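PDB 5YKU: capsid protein from Macrobrachium rosenbergii nodavirus, which forms the viral shell, with this protrusion domain probably building the dimeric spikes on the particle surface. Local coordinates for residues Thr60-Ile72 and Lys81-Ile93. Residues are numbered along the deposited sequence; the frame is centred on the assembly and turned at random.
Sequences TITCNEVDAVGSI and KCDGYISFQANSI. With ZN (zinc ion), chain C.
Ile-86 is the main bump of this contact, its side chain lying against Gly-70 of strand 69-75 and reaching Cys-63 and Ile-61 on the strand beyond. Its two branches settle in different hollows. With CG1 anti to its own carbonyl carbon (chi1 -63°), the longer arm runs over the bare backbone of Gly-70, and its CD1 ends 3.7 Å from Ile-61 O; the Ile-72 side chain crosses it at about a right angle, the two CD1 atoms 4.1 Å apart. The shorter arm, CG2, drops against Cys-63 CB at 3.7 Å. Next to CG2, Ala-68 CB packs on Phe-88 CB at 3.8 Å, and Cys-63 SG leans obliquely toward the Phe-88 ring.

The backbones pair antiparallel. Val-69 N gives to Ser-87 O at 3.0 Å and Ser-87 N returns to Val-69 O at 2.9 Å, while the Ser-87 hydroxyl adds a weak bond to that same carbonyl. Farther along, Gly-84 CA makes a CA-H...O contact to Ser-71 O at 3.2 Å, the oxygen lying where a CB would have pointed.

At the start of the type II turn of 65-68, waters bridge the two segments. One donates to both Glu-65 OE1 and Gln-89 O, and another links OE1 to Asn-91 ND2; Glu-65 OE2 turns to Thr-97 N, and Asn-91 OD1 accepts from Glu-95 N. Within this turn Asp-67 grips a zinc ion with both carboxylate oxygens.

The contact lies mid-sheet: strand 69-75 separates 81-89 from 57-63. Strand 41-47 flanks 81-89 on its other edge and brings Ile-44 to Ile-86, while Phe-98 of strand 96-104 meets the Phe-88 ring edge-to-face.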
loop_
_atom_site.group_PDB
_atom_site.type_symbol
_atom_site.label_atom_id
_atom_site.label_comp_id
_atom_site.label_asym_id
_atom_site.label_seq_id
_atom_site.Cartn_x
_atom_site.Cartn_y
_atom_site.Cartn_z
ATOM N N THR A 60 8.218 3.310 -4.946
ATOM C CA THR A 60 7.262 4.412 -4.807
ATOM C C THR A 60 5.924 3.999 -5.313
ATOM O O THR A 60 5.859 3.376 -6.441
ATOM C CB THR A 60 7.741 5.663 -5.566
ATOM O OG1 THR A 60 9.095 5.945 -5.239
ATOM C CG2 THR A 60 6.931 6.842 -5.252
ATOM N N ILE A 61 4.861 4.266 -4.611
ATOM C CA ILE A 61 3.516 3.770 -4.943
ATOM C C ILE A 61 2.549 4.884 -4.967
ATOM O O ILE A 61 2.522 5.729 -4.069
ATOM C CB ILE A 61 3.062 2.693 -3.951
ATOM C CG1 ILE A 61 4.238 1.661 -3.915
ATOM C CG2 ILE A 61 1.683 2.153 -4.334
ATOM C CD1 ILE A 61 3.873 0.472 -3.198
ATOM N N THR A 62 1.679 4.882 -5.998
ATOM C CA THR A 62 0.534 5.755 -6.065
ATOM C C THR A 62 -0.701 4.911 -6.404
ATOM O O THR A 62 -0.547 3.744 -6.842
ATOM C CB THR A 62 0.761 6.874 -7.107
ATOM O OG1 THR A 62 0.985 6.262 -8.391
ATOM C CG2 THR A 62 1.853 7.789 -6.739
ATOM N N CYS A 63 -1.881 5.469 -6.254
ATOM C CA CYS A 63 -3.139 4.748 -6.544
ATOM C C CYS A 63 -3.828 5.313 -7.772
ATOM O O CYS A 63 -3.859 6.545 -7.937
ATOM C CB CYS A 63 -4.050 4.872 -5.343
ATOM S SG CYS A 63 -5.610 4.002 -5.472
ATOM N N ASN A 64 -4.298 4.432 -8.615
ATOM C CA ASN A 64 -4.921 4.821 -9.901
ATOM C C ASN A 64 -6.368 5.090 -9.744
ATOM O O ASN A 64 -6.954 5.575 -10.714
ATOM C CB ASN A 64 -4.774 3.657 -10.888
ATOM C CG ASN A 64 -3.402 3.329 -11.290
ATOM O OD1 ASN A 64 -2.436 3.711 -10.777
ATOM N ND2 ASN A 64 -3.353 2.469 -12.290
ATOM N N GLU A 65 -7.005 4.846 -8.639
ATOM C CA GLU A 65 -8.450 5.056 -8.452
ATOM C C GLU A 65 -8.815 6.546 -8.608
ATOM O O GLU A 65 -8.069 7.399 -8.140
ATOM C CB GLU A 65 -9.009 4.498 -7.145
ATOM C CG GLU A 65 -8.867 3.032 -7.027
ATOM C CD GLU A 65 -9.375 2.221 -8.229
ATOM O OE1 GLU A 65 -10.560 2.472 -8.580
ATOM O OE2 GLU A 65 -8.633 1.324 -8.763
ATOM N N VAL A 66 -9.943 6.856 -9.196
ATOM C CA VAL A 66 -10.392 8.197 -9.243
ATOM C C VAL A 66 -10.420 8.800 -7.835
ATOM O O VAL A 66 -10.874 8.168 -6.917
ATOM C CB VAL A 66 -11.754 8.259 -9.940
ATOM C CG1 VAL A 66 -12.375 9.609 -9.840
ATOM C CG2 VAL A 66 -11.616 7.896 -11.433
ATOM N N ASP A 67 -9.877 9.986 -7.705
ATOM C CA ASP A 67 -9.888 10.745 -6.508
ATOM C C ASP A 67 -8.951 10.244 -5.415
ATOM O O ASP A 67 -8.848 10.905 -4.428
ATOM C CB ASP A 67 -11.305 10.983 -5.925
ATOM C CG ASP A 67 -12.106 12.097 -6.724
ATOM O OD1 ASP A 67 -11.534 12.587 -7.711
ATOM O OD2 ASP A 67 -13.203 12.272 -6.270
ATOM N N ALA A 68 -8.134 9.256 -5.696
ATOM C CA ALA A 68 -7.148 8.817 -4.681
ATOM C C ALA A 68 -6.069 9.832 -4.643
ATOM O O ALA A 68 -5.664 10.411 -5.682
ATOM C CB ALA A 68 -6.561 7.458 -5.066
ATOM N N VAL A 69 -5.530 10.071 -3.482
ATOM C CA VAL A 69 -4.435 11.063 -3.279
ATOM C C VAL A 69 -3.382 10.510 -2.356
ATOM O O VAL A 69 -3.683 9.862 -1.346
ATOM C CB VAL A 69 -4.965 12.321 -2.648
ATOM C CG1 VAL A 69 -3.864 13.385 -2.383
ATOM C CG2 VAL A 69 -6.045 13.002 -3.577
ATOM N N GLY A 70 -2.154 10.716 -2.731
ATOM C CA GLY A 70 -1.015 10.433 -1.919
ATOM C C GLY A 70 0.002 9.603 -2.608
ATOM O O GLY A 70 -0.134 9.145 -3.746
ATOM N N SER A 71 1.106 9.346 -1.914
ATOM C CA SER A 71 2.182 8.502 -2.360
ATOM C C SER A 71 2.815 7.837 -1.199
ATOM O O SER A 71 2.796 8.396 -0.098
ATOM C CB SER A 71 3.193 9.358 -3.134
ATOM O OG SER A 71 4.317 8.744 -3.691
ATOM N N ILE A 72 3.302 6.646 -1.419
ATOM C CA ILE A 72 4.022 5.854 -0.436
ATOM C C ILE A 72 5.462 5.590 -0.905
ATOM O O ILE A 72 5.674 5.275 -2.080
ATOM C CB ILE A 72 3.314 4.537 -0.098
ATOM C CG1 ILE A 72 2.026 4.809 0.605
ATOM C CG2 ILE A 72 4.190 3.614 0.721
ATOM C CD1 ILE A 72 1.115 3.651 0.860
ATOM N N LYS A 81 13.321 4.770 4.393
ATOM C CA LYS A 81 11.947 5.305 4.143
ATOM C C LYS A 81 10.919 4.272 4.287
ATOM O O LYS A 81 10.992 3.187 3.745
ATOM C CB LYS A 81 11.791 5.934 2.783
ATOM C CG LYS A 81 12.644 7.145 2.560
ATOM C CD LYS A 81 12.061 8.463 2.825
ATOM C CE LYS A 81 12.926 9.595 2.151
ATOM N NZ LYS A 81 14.468 9.568 2.467
ATOM N N CYS A 82 9.901 4.598 5.093
ATOM C CA CYS A 82 8.653 3.848 5.214
ATOM C C CYS A 82 7.618 4.898 5.456
ATOM O O CYS A 82 7.295 5.180 6.623
ATOM C CB CYS A 82 8.786 2.877 6.391
ATOM S SG CYS A 82 7.334 1.795 6.594
ATOM N N ASP A 83 7.262 5.619 4.418
ATOM C CA ASP A 83 6.654 6.966 4.557
ATOM C C ASP A 83 5.535 7.142 3.556
ATOM O O ASP A 83 5.365 6.429 2.592
ATOM C CB ASP A 83 7.761 8.049 4.416
ATOM C CG ASP A 83 7.376 9.488 4.962
ATOM O OD1 ASP A 83 6.359 9.646 5.554
ATOM O OD2 ASP A 83 8.324 10.316 4.709
ATOM N N GLY A 84 4.769 8.168 3.846
ATOM C CA GLY A 84 3.630 8.557 3.032
ATOM C C GLY A 84 2.379 7.772 3.384
ATOM O O GLY A 84 2.325 6.931 4.338
ATOM N N TYR A 85 1.299 8.027 2.622
ATOM C CA TYR A 85 0.070 7.267 2.772
ATOM C C TYR A 85 -0.748 7.617 1.545
ATOM O O TYR A 85 -0.479 8.580 0.843
ATOM C CB TYR A 85 -0.705 7.625 4.031
ATOM C CG TYR A 85 -1.238 9.038 4.028
ATOM C CD1 TYR A 85 -0.486 10.094 4.577
ATOM C CD2 TYR A 85 -2.453 9.342 3.566
ATOM C CE1 TYR A 85 -0.932 11.384 4.580
ATOM C CE2 TYR A 85 -2.935 10.667 3.538
ATOM C CZ TYR A 85 -2.141 11.649 4.014
ATOM O OH TYR A 85 -2.659 12.929 4.019
ATOM N N ILE A 86 -1.750 6.768 1.282
ATOM C CA ILE A 86 -2.734 7.089 0.193
ATOM C C ILE A 86 -4.128 7.039 0.778
ATOM O O ILE A 86 -4.461 6.056 1.483
ATOM C CB ILE A 86 -2.569 6.123 -0.962
ATOM C CG1 ILE A 86 -1.155 6.260 -1.594
ATOM C CG2 ILE A 86 -3.638 6.322 -2.005
ATOM C CD1 ILE A 86 -0.737 5.130 -2.480
ATOM N N SER A 87 -4.979 7.998 0.482
ATOM C CA SER A 87 -6.388 7.946 0.702
ATOM C C SER A 87 -7.049 7.529 -0.550
ATOM O O SER A 87 -6.753 8.067 -1.609
ATOM C CB SER A 87 -6.857 9.302 1.123
ATOM O OG SER A 87 -6.676 10.204 0.098
ATOM N N PHE A 88 -7.924 6.540 -0.459
ATOM C CA PHE A 88 -8.594 6.025 -1.632
ATOM C C PHE A 88 -9.917 5.405 -1.266
ATOM O O PHE A 88 -10.162 5.006 -0.135
ATOM C CB PHE A 88 -7.719 5.007 -2.390
ATOM C CG PHE A 88 -7.575 3.701 -1.687
ATOM C CD1 PHE A 88 -6.666 3.531 -0.671
ATOM C CD2 PHE A 88 -8.372 2.655 -2.036
ATOM C CE1 PHE A 88 -6.583 2.286 0.015
ATOM C CE2 PHE A 88 -8.290 1.436 -1.337
ATOM C CZ PHE A 88 -7.402 1.268 -0.312
ATOM N N GLN A 89 -10.750 5.218 -2.273
ATOM C CA GLN A 89 -12.023 4.549 -2.161
ATOM C C GLN A 89 -11.933 3.292 -3.008
ATOM O O GLN A 89 -11.466 3.337 -4.151
ATOM C CB GLN A 89 -13.144 5.447 -2.666
ATOM C CG GLN A 89 -14.558 4.908 -2.533
ATOM C CD GLN A 89 -15.524 6.019 -2.899
ATOM O OE1 GLN A 89 -15.267 7.185 -2.657
ATOM N NE2 GLN A 89 -16.430 5.662 -3.704
ATOM N N ALA A 90 -12.304 2.143 -2.428
ATOM C CA ALA A 90 -12.403 0.901 -3.228
ATOM C C ALA A 90 -13.475 1.131 -4.312
ATOM O O ALA A 90 -14.475 1.807 -4.106
ATOM C CB ALA A 90 -12.747 -0.309 -2.390
ATOM N N ASN A 91 -13.254 0.448 -5.444
ATOM C CA ASN A 91 -14.229 0.517 -6.559
ATOM C C ASN A 91 -15.430 -0.351 -6.228
ATOM O O ASN A 91 -15.569 -0.929 -5.156
ATOM C CB ASN A 91 -13.505 0.234 -7.860
ATOM C CG ASN A 91 -13.148 -1.203 -8.022
ATOM O OD1 ASN A 91 -13.557 -2.082 -7.255
ATOM N ND2 ASN A 91 -12.334 -1.444 -9.054
ATOM N N SER A 92 -16.317 -0.412 -7.277
ATOM C CA SER A 92 -17.593 -1.081 -7.092
ATOM C C SER A 92 -17.488 -2.615 -6.934
ATOM O O SER A 92 -18.438 -3.244 -6.540
ATOM C CB SER A 92 -18.502 -0.856 -8.311
ATOM O OG SER A 92 -17.937 -1.365 -9.479
ATOM N N ILE A 93 -16.302 -3.172 -7.204
ATOM C CA ILE A 93 -16.024 -4.595 -7.104
ATOM C C ILE A 93 -15.039 -4.854 -5.943
ATOM O O ILE A 93 -14.511 -5.944 -5.799
ATOM C CB ILE A 93 -15.578 -5.233 -8.408
ATOM C CG1 ILE A 93 -14.310 -4.673 -8.989
ATOM C CG2 ILE A 93 -16.737 -5.138 -9.406
ATOM C CD1 ILE A 93 -13.668 -5.636 -10.007
HETATM ZN ZN ZN C . -13.572 13.977 -7.347
HETATM O O HOH W 1 -12.430 3.556 -6.762
HETATM O O HOH W 2 -11.486 0.884 -10.563
HETATM O O HOH W 3 -10.270 7.202 -4.298
#